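Long-range contacts in TodX (Pseudomonas putida, PDB 3BS0), which probably carries toluene and related aromatic hydrocarbons across the outer membrane, as a beta-barrel channel of the FadL family: residues A[57-62]-A[416-421]; A[291-296]-A[338-343]. One frame throughout, in Å; residues are numbered along the deposited sequence.

Contact 1 of 2, residues A[57-62]-A[416-421]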
loop_
_atom_site.group_PDB
_atom_site.type_symbol
_atom_site.label_atom_id
_atom_site.label_comp_id
_atom_site.label_asym_id
_atom_site.label_seq_id
_atom_site.Cartn_x
_atom_site.Cartn_y
_atom_site.Cartn_z
ATOM N N ILE A 57 2.781 8.280 13.795
ATOM C CA ILE A 57 1.546 9.029 13.854
ATOM C C ILE A 57 1.234 9.494 15.257
ATOM O O ILE A 57 1.409 8.761 16.223
ATOM C CB ILE A 57 0.364 8.171 13.367
ATOM C CG1 ILE A 57 0.652 7.636 11.967
ATOM C CG2 ILE A 57 -0.909 8.988 13.358
ATOM C CD1 ILE A 57 -0.495 6.816 11.389
ATOM N N LYS A 58 0.787 10.733 15.356
ATOM C CA LYS A 58 0.383 11.305 16.629
ATOM C C LYS A 58 -0.974 11.968 16.360
ATOM O O LYS A 58 -1.143 12.712 15.377
ATOM C CB LYS A 58 1.385 12.359 17.113
ATOM C CG LYS A 58 1.968 12.098 18.482
ATOM C CD LYS A 58 3.219 11.234 18.364
ATOM C CE LYS A 58 3.978 11.111 19.698
ATOM N NZ LYS A 58 4.461 12.430 20.222
ATOM N N VAL A 59 -1.936 11.659 17.220
ATOM C CA VAL A 59 -3.271 12.213 17.124
ATOM C C VAL A 59 -3.484 12.910 18.455
ATOM O O VAL A 59 -3.129 12.376 19.512
ATOM C CB VAL A 59 -4.327 11.097 16.915
ATOM C CG1 VAL A 59 -5.734 11.683 16.891
ATOM C CG2 VAL A 59 -4.072 10.387 15.597
ATOM N N HIS A 60 -4.034 14.116 18.407
ATOM C CA HIS A 60 -4.271 14.866 19.623
ATOM C C HIS A 60 -5.720 15.183 19.897
ATOM O O HIS A 60 -6.543 15.334 18.992
ATOM C CB HIS A 60 -3.470 16.165 19.617
ATOM C CG HIS A 60 -2.017 15.973 19.884
ATOM N ND1 HIS A 60 -1.518 15.745 21.148
ATOM C CD2 HIS A 60 -0.954 15.943 19.047
ATOM C CE1 HIS A 60 -0.209 15.582 21.081
ATOM N NE2 HIS A 60 0.158 15.699 19.816
ATOM N N ASP A 61 -5.982 15.328 21.186
ATOM C CA ASP A 61 -7.291 15.616 21.729
ATOM C C ASP A 61 -7.536 17.115 21.867
ATOM O O ASP A 61 -6.645 17.937 21.639
ATOM C CB ASP A 61 -7.384 14.967 23.109
ATOM C CG ASP A 61 -8.657 14.215 23.298
ATOM O OD1 ASP A 61 -9.299 13.909 22.271
ATOM O OD2 ASP A 61 -9.012 13.919 24.458
ATOM N N SER A 62 -8.761 17.456 22.248
ATOM C CA SER A 62 -9.127 18.838 22.471
ATOM C C SER A 62 -8.802 19.123 23.922
ATOM O O SER A 62 -9.185 20.158 24.459
ATOM C CB SER A 62 -10.621 19.039 22.242
ATOM O OG SER A 62 -10.932 18.885 20.875
ATOM N N LEU A 416 -10.155 16.547 16.305
ATOM C CA LEU A 416 -8.800 16.027 16.370
ATOM C C LEU A 416 -7.784 16.672 15.460
ATOM O O LEU A 416 -8.132 17.403 14.534
ATOM C CB LEU A 416 -8.819 14.538 16.035
ATOM C CG LEU A 416 -9.677 13.614 16.883
ATOM C CD1 LEU A 416 -9.742 12.253 16.220
ATOM C CD2 LEU A 416 -9.093 13.512 18.276
ATOM N N ARG A 417 -6.514 16.393 15.742
ATOM C CA ARG A 417 -5.435 16.870 14.898
ATOM C C ARG A 417 -4.449 15.728 14.804
ATOM O O ARG A 417 -4.204 15.034 15.778
ATOM C CB ARG A 417 -4.805 18.179 15.416
ATOM C CG ARG A 417 -4.185 18.170 16.773
ATOM C CD ARG A 417 -3.886 19.619 17.199
ATOM N NE ARG A 417 -3.315 19.678 18.545
ATOM C CZ ARG A 417 -2.033 19.480 18.829
ATOM N NH1 ARG A 417 -1.165 19.223 17.865
ATOM N NH2 ARG A 417 -1.633 19.500 20.087
ATOM N N GLN A 418 -3.926 15.514 13.604
ATOM C CA GLN A 418 -3.020 14.414 13.354
ATOM C C GLN A 418 -1.746 14.855 12.665
ATOM O O GLN A 418 -1.744 15.807 11.880
ATOM C CB GLN A 418 -3.722 13.371 12.490
ATOM C CG GLN A 418 -3.154 11.957 12.566
ATOM C CD GLN A 418 -3.993 10.957 11.767
ATOM O OE1 GLN A 418 -3.918 10.899 10.534
ATOM N NE2 GLN A 418 -4.812 10.185 12.469
ATOM N N SER A 419 -0.660 14.154 12.979
ATOM C CA SER A 419 0.650 14.419 12.390
ATOM C C SER A 419 1.145 13.053 11.943
ATOM O O SER A 419 1.191 12.108 12.735
ATOM C CB SER A 419 1.586 15.050 13.426
ATOM O OG SER A 419 1.518 14.367 14.666
ATOM N N HIS A 420 1.530 12.948 10.680
ATOM C CA HIS A 420 1.925 11.651 10.145
ATOM C C HIS A 420 3.084 11.631 9.142
ATOM O O HIS A 420 3.040 12.300 8.106
ATOM C CB HIS A 420 0.643 11.024 9.552
ATOM C CG HIS A 420 0.875 9.881 8.630
ATOM N ND1 HIS A 420 1.802 8.895 8.881
ATOM C CD2 HIS A 420 0.275 9.548 7.466
ATOM C CE1 HIS A 420 1.767 8.003 7.908
ATOM N NE2 HIS A 420 0.846 8.376 7.037
ATOM N N SER A 421 4.115 10.853 9.464
ATOM C CA SER A 421 5.284 10.710 8.592
ATOM C C SER A 421 5.563 9.222 8.413
ATOM O O SER A 421 4.998 8.393 9.130
ATOM C CB SER A 421 6.517 11.407 9.196
ATOM O OG SER A 421 7.129 10.634 10.214
#

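Contact 2 of 2, residues A[291-296]-A[338-343]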
loop_
_atom_site.group_PDB
_atom_site.type_symbol
_atom_site.label_atom_id
_atom_site.label_comp_id
_atom_site.label_asym_id
_atom_site.label_seq_id
_atom_site.Cartn_x
_atom_site.Cartn_y
_atom_site.Cartn_z
ATOM N N GLU A 291 28.390 8.729 -17.994
ATOM C CA GLU A 291 28.442 7.295 -18.285
ATOM C C GLU A 291 28.433 6.500 -16.979
ATOM O O GLU A 291 28.372 5.271 -16.983
ATOM C CB GLU A 291 29.685 6.944 -19.120
ATOM C CG GLU A 291 31.010 7.449 -18.567
ATOM C CD GLU A 291 32.130 7.363 -19.589
ATOM O OE1 GLU A 291 33.286 7.694 -19.245
ATOM O OE2 GLU A 291 31.854 6.964 -20.742
ATOM N N ARG A 292 28.499 7.220 -15.863
ATOM C CA ARG A 292 28.459 6.616 -14.538
ATOM C C ARG A 292 27.323 7.270 -13.765
ATOM O O ARG A 292 27.005 6.875 -12.646
ATOM C CB ARG A 292 29.789 6.818 -13.808
ATOM C CG ARG A 292 30.881 5.924 -14.355
ATOM C CD ARG A 292 32.190 6.039 -13.612
ATOM N NE ARG A 292 33.174 5.110 -14.168
ATOM C CZ ARG A 292 33.616 5.146 -15.423
ATOM N NH1 ARG A 292 33.167 6.073 -16.266
ATOM N NH2 ARG A 292 34.502 4.247 -15.842
ATOM N N TRP A 293 26.703 8.260 -14.401
ATOM C CA TRP A 293 25.603 9.000 -13.811
ATOM C C TRP A 293 24.379 8.945 -14.724
ATOM O O TRP A 293 24.474 9.240 -15.918
ATOM C CB TRP A 293 26.035 10.448 -13.595
ATOM C CG TRP A 293 25.101 11.224 -12.745
ATOM C CD1 TRP A 293 24.552 10.824 -11.566
ATOM C CD2 TRP A 293 24.630 12.555 -12.978
ATOM N NE1 TRP A 293 23.764 11.821 -11.046
ATOM C CE2 TRP A 293 23.795 12.898 -11.891
ATOM C CE3 TRP A 293 24.832 13.494 -13.997
ATOM C CZ2 TRP A 293 23.158 14.140 -11.792
ATOM C CZ3 TRP A 293 24.197 14.733 -13.898
ATOM C CH2 TRP A 293 23.371 15.043 -12.799
ATOM N N VAL A 294 23.233 8.561 -14.163
ATOM C CA VAL A 294 21.994 8.475 -14.934
ATOM C C VAL A 294 20.892 9.189 -14.170
ATOM O O VAL A 294 20.864 9.154 -12.937
ATOM C CB VAL A 294 21.536 7.003 -15.156
ATOM C CG1 VAL A 294 20.366 6.967 -16.128
ATOM C CG2 VAL A 294 22.693 6.149 -15.659
ATOM N N VAL A 295 19.981 9.827 -14.899
ATOM C CA VAL A 295 18.873 10.539 -14.270
ATOM C C VAL A 295 17.530 10.136 -14.880
ATOM O O VAL A 295 17.408 9.981 -16.090
ATOM C CB VAL A 295 19.064 12.068 -14.385
ATOM C CG1 VAL A 295 17.879 12.807 -13.759
ATOM C CG2 VAL A 295 20.350 12.467 -13.691
ATOM N N ALA A 296 16.530 9.958 -14.024
ATOM C CA ALA A 296 15.204 9.561 -14.477
ATOM C C ALA A 296 14.095 10.471 -13.942
ATOM O O ALA A 296 14.158 10.939 -12.799
ATOM C CB ALA A 296 14.927 8.109 -14.068
ATOM N N ILE A 338 11.519 11.985 -9.875
ATOM C CA ILE A 338 12.832 12.150 -10.483
ATOM C C ILE A 338 13.843 11.323 -9.681
ATOM O O ILE A 338 13.779 11.273 -8.444
ATOM C CB ILE A 338 13.290 13.631 -10.494
ATOM C CG1 ILE A 338 14.718 13.716 -11.052
ATOM C CG2 ILE A 338 13.209 14.224 -9.087
ATOM C CD1 ILE A 338 15.350 15.090 -10.975
ATOM N N GLY A 339 14.774 10.678 -10.385
ATOM C CA GLY A 339 15.761 9.857 -9.704
ATOM C C GLY A 339 17.171 9.872 -10.264
ATOM O O GLY A 339 17.387 9.989 -11.471
ATOM N N THR A 340 18.135 9.727 -9.365
ATOM C CA THR A 340 19.539 9.732 -9.740
ATOM C C THR A 340 20.307 8.479 -9.307
ATOM O O THR A 340 20.092 7.936 -8.209
ATOM C CB THR A 340 20.241 10.994 -9.173
ATOM O OG1 THR A 340 20.331 11.981 -10.203
ATOM C CG2 THR A 340 21.643 10.667 -8.645
ATOM N N ALA A 341 21.201 8.040 -10.194
ATOM C CA ALA A 341 22.058 6.878 -9.982
ATOM C C ALA A 341 23.477 7.299 -10.371
ATOM O O ALA A 341 23.673 7.970 -11.383
ATOM C CB ALA A 341 21.593 5.726 -10.851
ATOM N N TYR A 342 24.463 6.891 -9.579
ATOM C CA TYR A 342 25.850 7.271 -9.832
ATOM C C TYR A 342 26.855 6.138 -9.612
ATOM O O TYR A 342 26.946 5.597 -8.513
ATOM C CB TYR A 342 26.211 8.452 -8.915
ATOM C CG TYR A 342 27.592 9.042 -9.106
ATOM C CD1 TYR A 342 27.934 9.706 -10.284
ATOM C CD2 TYR A 342 28.548 8.961 -8.097
ATOM C CE1 TYR A 342 29.193 10.279 -10.455
ATOM C CE2 TYR A 342 29.815 9.529 -8.254
ATOM C CZ TYR A 342 30.131 10.190 -9.437
ATOM O OH TYR A 342 31.379 10.766 -9.599
ATOM N N LYS A 343 27.610 5.782 -10.650
ATOM C CA LYS A 343 28.628 4.741 -10.514
ATOM C C LYS A 343 29.860 5.374 -9.872
ATOM O O LYS A 343 30.705 5.957 -10.554
ATOM C CB LYS A 343 28.999 4.148 -11.875
ATOM C CG LYS A 343 27.922 3.273 -12.494
ATOM C CD LYS A 343 28.464 2.481 -13.682
ATOM C CE LYS A 343 27.364 1.677 -14.351
ATOM N NZ LYS A 343 26.253 2.575 -14.780
#

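Contact 1 of 2, residues A[57-62]-A[416-421]
The guanidinium of Arg417 lies flat over one face of the His60 imidazole, the two centres 4.1 Å apart and the planes 12° from parallel. The stack is offset: Arg417 NH2 stands above the ring toward its rim, and Arg417 NH1 is 3.5 Å from His60 CD2. Arg417 CG sits between the backbone N and the carbonyl carbon (chi1 60°), and the extended chain beyond it brings the head group across the strand boundary. A cation so close would probably disfavour protonation of His60, although Glu66, which also touches it, would act the other way. Below the stack, His60 N donates to Arg417 O at 2.8 Å, while the return bond from Arg417 N to His60 O is weak. Lys58 and Ser419 form the next hydrogen-bonded pair, joined in both directions through their backbones; Lys58 NZ turns away to a salt bridge with Glu66. On the opposite face, Val59 CG2 packs 3.5 Å from Gln418 CG, and Ile57 CD1 rests over one face of the His420 ring, whose ND1 bonds weakly to Asp56 O. Strand 44-60 meets strand 417-433 here, the antiparallel seam where the first and last barrel strands close the cylinder; strand 66-69 continues the pairing beyond Ile57 and Val59, strand 390-405 beyond Gln418 and His420.

Contact 2 of 2, residues A[291-296]-A[338-343]
Two neighbouring antiparallel strands of the barrel wall, 293-302 and 333-343, meet here, with Trp293 and Tyr342 facing each other as a non-hydrogen-bonded pair. Trp293 CD1 comes to 3.8 Å from Tyr342 CD1; the side chains cross at about a right angle, and the five-membered ring and the phenol ring are inclined at 76°. Trp293 CG is anti to the backbone N (chi1 -168°), and the indole beyond it reaches the next pair: its NE1 edge meets the Thr340 methyl CG2 at 3.4 Å, and Val295 CG2 lies over one face toward the rim. The alternate face carries Val294, Ala296 and Ala341; Ala296 touches Thr19 and Tyr23, and Ala341 touches Met16, of the N-terminal region, which in the FadL fold plugs the barrel lumen. Trp293 and Tyr342 therefore point outward, consistent with the aromatic belt of outer-membrane barrels. An alanine in place of Trp293 would probably leave the Thr340 methyl without the indole edge beside it, Val295 CG2 without the face it lies over, and Tyr342 less restricted in its rotation. Between the faces, Val294 N donates to Ala341 O at 2.9 Å and Ala341 N returns a bond to Val294 O at 3.0 Å. At the strand end, Arg292 CG packs 3.6 Å from Lys343 CB.

The two contacts show the same antiparallel pairing at two different places in a barrel. Contact 2 joins strands 293-302 and 333-343, whose paired segments are 42 residues apart at their closest ends, whereas contact 1 joins strands 44-60 and 417-433 from the chain's two ends, so contact 2 is nested inside the loop that contact 1 closes. Their centres lie 38 Å apart and their nearest atoms about 19 Å, without touching. Both belong to the strand network of the barrel, linked from 333-343 through 348-356, 376-385 and 390-405 to 417-433. Contact 2 extends the wall locally; contact 1 shuts it, enclosing the lumen that a transport channel needs.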